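Probable outer membrane protein (Pseudomonas aeruginosa, PDB 3DWO) is an outer membrane beta-barrel of the FadL family that probably carries hydrophobic compounds, such as long-chain fatty acids, across the outer membrane. Local coordinates at residues 42-48 with 99-105. Numbering follows the deposited sequence.
Sequences KRIAQLT and TGFLVVP. With C8E ((hydroxyethyloxy)tri(ethyloxy)octane), chain L.
A detergent tail lies directly on the backbone at Gly100: C8E C3 is 3.7 Å from Gly100 C, where a CB would clash. The site is on the wall of a FadL-type antiparallel beta-barrel. Segments 44-48 and 99-105, parts of strands 44-63 and 93-105, run antiparallel; their axes come within 4.8 Å, with 172° between their N-to-C directions. Both backbones are extended. Ile44 pairs with Val103, Gln46 with Phe101 and Thr48 with Thr99, all as hydrogen-bonded pairs. Each gives two bonds; Ile44 N to Val103 O is 3.0 Å and Val103 N to Ile44 O 2.9 Å. Ala45-Leu102 and Leu47-Gly100 are the non-hydrogen-bonded pairs between them. Ala45, Leu47 and Leu102 share the C8E face, which is consistent with a lipid-facing surface. Leu102 (chi1 t, chi2 p) sets CD1 4.0 Å from Ala45 CB. Ile44, Gln46, Thr48, Thr99, Phe101 and Val103 are buried on the other face, toward the barrel interior. There Gln46 NE2 (chi1 t, chi2 t) hydrogen-bonds Thr440 and Gln46 OE1 hydrogen-bonds Asn9. Phe101 (chi1 m) touches Ser115 and Val117. Lys42 forms a salt bridge with Asp442. One water lies 3.1 Å from Gln46 OE1 and 2.7 Å from Thr48 OG1.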
loop_
_atom_site.group_PDB
_atom_site.type_symbol
_atom_site.label_atom_id
_atom_site.label_comp_id
_atom_site.label_asym_id
_atom_site.label_seq_id
_atom_site.Cartn_x
_atom_site.Cartn_y
_atom_site.Cartn_z
ATOM N N LYS A 42 12.133 -27.501 -12.738
ATOM C CA LYS A 42 13.540 -27.105 -12.772
ATOM C C LYS A 42 13.882 -25.838 -12.002
ATOM O O LYS A 42 13.002 -25.153 -11.484
ATOM C CB LYS A 42 14.008 -26.958 -14.223
ATOM C CG LYS A 42 12.928 -26.494 -15.184
ATOM C CD LYS A 42 12.287 -25.192 -14.742
ATOM C CE LYS A 42 11.085 -24.866 -15.616
ATOM N NZ LYS A 42 11.443 -24.852 -17.062
ATOM N N ARG A 43 15.179 -25.545 -11.929
ATOM C CA ARG A 43 15.681 -24.365 -11.236
ATOM C C ARG A 43 15.371 -23.116 -12.045
ATOM O O ARG A 43 15.674 -23.054 -13.234
ATOM C CB ARG A 43 17.196 -24.438 -11.054
ATOM C CG ARG A 43 17.712 -25.529 -10.142
ATOM C CD ARG A 43 19.217 -25.360 -9.984
ATOM N NE ARG A 43 19.823 -26.335 -9.082
ATOM C CZ ARG A 43 21.082 -26.265 -8.657
ATOM N NH1 ARG A 43 21.863 -25.267 -9.053
ATOM N NH2 ARG A 43 21.563 -27.190 -7.834
ATOM N N ILE A 44 14.779 -22.119 -11.396
ATOM C CA ILE A 44 14.454 -20.875 -12.071
ATOM C C ILE A 44 14.796 -19.671 -11.200
ATOM O O ILE A 44 14.467 -19.630 -10.010
ATOM C CB ILE A 44 12.958 -20.809 -12.444
ATOM C CG1 ILE A 44 12.554 -22.070 -13.206
ATOM C CG2 ILE A 44 12.697 -19.599 -13.333
ATOM C CD1 ILE A 44 11.097 -22.095 -13.619
ATOM N N ALA A 45 15.481 -18.706 -11.804
ATOM C CA ALA A 45 15.873 -17.470 -11.136
ATOM C C ALA A 45 15.222 -16.358 -11.949
ATOM O O ALA A 45 15.291 -16.366 -13.177
ATOM C CB ALA A 45 17.385 -17.319 -11.149
ATOM N N GLN A 46 14.593 -15.402 -11.274
ATOM C CA GLN A 46 13.909 -14.328 -11.983
ATOM C C GLN A 46 13.974 -12.977 -11.282
ATOM O O GLN A 46 13.827 -12.887 -10.064
ATOM C CB GLN A 46 12.446 -14.725 -12.183
ATOM C CG GLN A 46 11.595 -13.722 -12.932
ATOM C CD GLN A 46 10.141 -14.159 -13.002
ATOM O OE1 GLN A 46 9.467 -14.281 -11.977
ATOM N NE2 GLN A 46 9.655 -14.406 -14.210
ATOM N N LEU A 47 14.196 -11.927 -12.063
ATOM C CA LEU A 47 14.253 -10.576 -11.534
ATOM C C LEU A 47 13.272 -9.687 -12.285
ATOM O O LEU A 47 13.244 -9.674 -13.516
ATOM C CB LEU A 47 15.656 -9.988 -11.665
ATOM C CG LEU A 47 15.715 -8.491 -11.327
ATOM C CD1 LEU A 47 15.285 -8.261 -9.881
ATOM C CD2 LEU A 47 17.126 -7.966 -11.553
ATOM N N THR A 48 12.470 -8.945 -11.532
ATOM C CA THR A 48 11.489 -8.046 -12.114
ATOM C C THR A 48 11.725 -6.631 -11.606
ATOM O O THR A 48 12.081 -6.426 -10.447
ATOM C CB THR A 48 10.046 -8.463 -11.738
ATOM O OG1 THR A 48 9.723 -9.711 -12.369
ATOM C CG2 THR A 48 9.046 -7.396 -12.183
ATOM N N THR A 99 11.575 -6.982 -7.669
ATOM C CA THR A 99 10.988 -8.210 -7.165
ATOM C C THR A 99 11.850 -9.364 -7.666
ATOM O O THR A 99 12.248 -9.395 -8.832
ATOM C CB THR A 99 9.536 -8.373 -7.646
ATOM O OG1 THR A 99 8.706 -7.400 -6.994
ATOM C CG2 THR A 99 9.018 -9.762 -7.325
ATOM N N GLY A 100 12.164 -10.295 -6.770
ATOM C CA GLY A 100 12.993 -11.425 -7.147
ATOM C C GLY A 100 12.427 -12.760 -6.707
ATOM O O GLY A 100 11.888 -12.883 -5.607
ATOM N N PHE A 101 12.551 -13.763 -7.570
ATOM C CA PHE A 101 12.054 -15.095 -7.258
ATOM C C PHE A 101 13.057 -16.167 -7.651
ATOM O O PHE A 101 13.701 -16.094 -8.703
ATOM C CB PHE A 101 10.735 -15.364 -7.984
ATOM C CG PHE A 101 9.613 -14.456 -7.571
ATOM C CD1 PHE A 101 9.050 -14.555 -6.302
ATOM C CD2 PHE A 101 9.107 -13.508 -8.458
ATOM C CE1 PHE A 101 7.996 -13.722 -5.920
ATOM C CE2 PHE A 101 8.057 -12.673 -8.091
ATOM C CZ PHE A 101 7.498 -12.778 -6.820
ATOM N N LEU A 102 13.184 -17.167 -6.791
ATOM C CA LEU A 102 14.085 -18.274 -7.044
ATOM C C LEU A 102 13.401 -19.558 -6.599
ATOM O O LEU A 102 12.914 -19.654 -5.471
ATOM C CB LEU A 102 15.397 -18.083 -6.281
ATOM C CG LEU A 102 16.374 -19.256 -6.375
ATOM C CD1 LEU A 102 16.780 -19.478 -7.823
ATOM C CD2 LEU A 102 17.588 -18.967 -5.516
ATOM N N VAL A 103 13.342 -20.533 -7.498
ATOM C CA VAL A 103 12.732 -21.814 -7.181
ATOM C C VAL A 103 13.739 -22.921 -7.462
ATOM O O VAL A 103 14.293 -23.010 -8.559
ATOM C CB VAL A 103 11.461 -22.057 -8.006
ATOM C CG1 VAL A 103 10.918 -23.445 -7.708
ATOM C CG2 VAL A 103 10.419 -20.999 -7.673
ATOM N N VAL A 104 13.968 -23.756 -6.455
ATOM C CA VAL A 104 14.925 -24.848 -6.556
ATOM C C VAL A 104 14.327 -26.171 -6.094
ATOM O O VAL A 104 14.211 -26.418 -4.891
ATOM C CB VAL A 104 16.169 -24.567 -5.686
ATOM C CG1 VAL A 104 17.174 -25.690 -5.834
ATOM C CG2 VAL A 104 16.785 -23.237 -6.072
ATOM N N PRO A 105 13.921 -27.032 -7.038
ATOM C CA PRO A 105 13.350 -28.319 -6.626
ATOM C C PRO A 105 14.421 -29.145 -5.901
ATOM O O PRO A 105 15.557 -29.253 -6.371
ATOM C CB PRO A 105 12.897 -28.938 -7.948
ATOM C CG PRO A 105 13.822 -28.324 -8.959
ATOM C CD PRO A 105 13.905 -26.889 -8.504
HETATM C C1 C8E L . 15.872 -13.324 -2.739
HETATM C C2 C8E L . 16.109 -14.000 -4.006
HETATM C C3 C8E L . 15.805 -13.199 -5.191
HETATM C C4 C8E L . 16.150 -14.001 -6.350
HETATM C C5 C8E L . 17.086 -13.228 -7.202
HETATM C C6 C8E L . 17.286 -13.901 -8.469
HETATM O O HOH W 1 10.433 -11.622 -10.601
#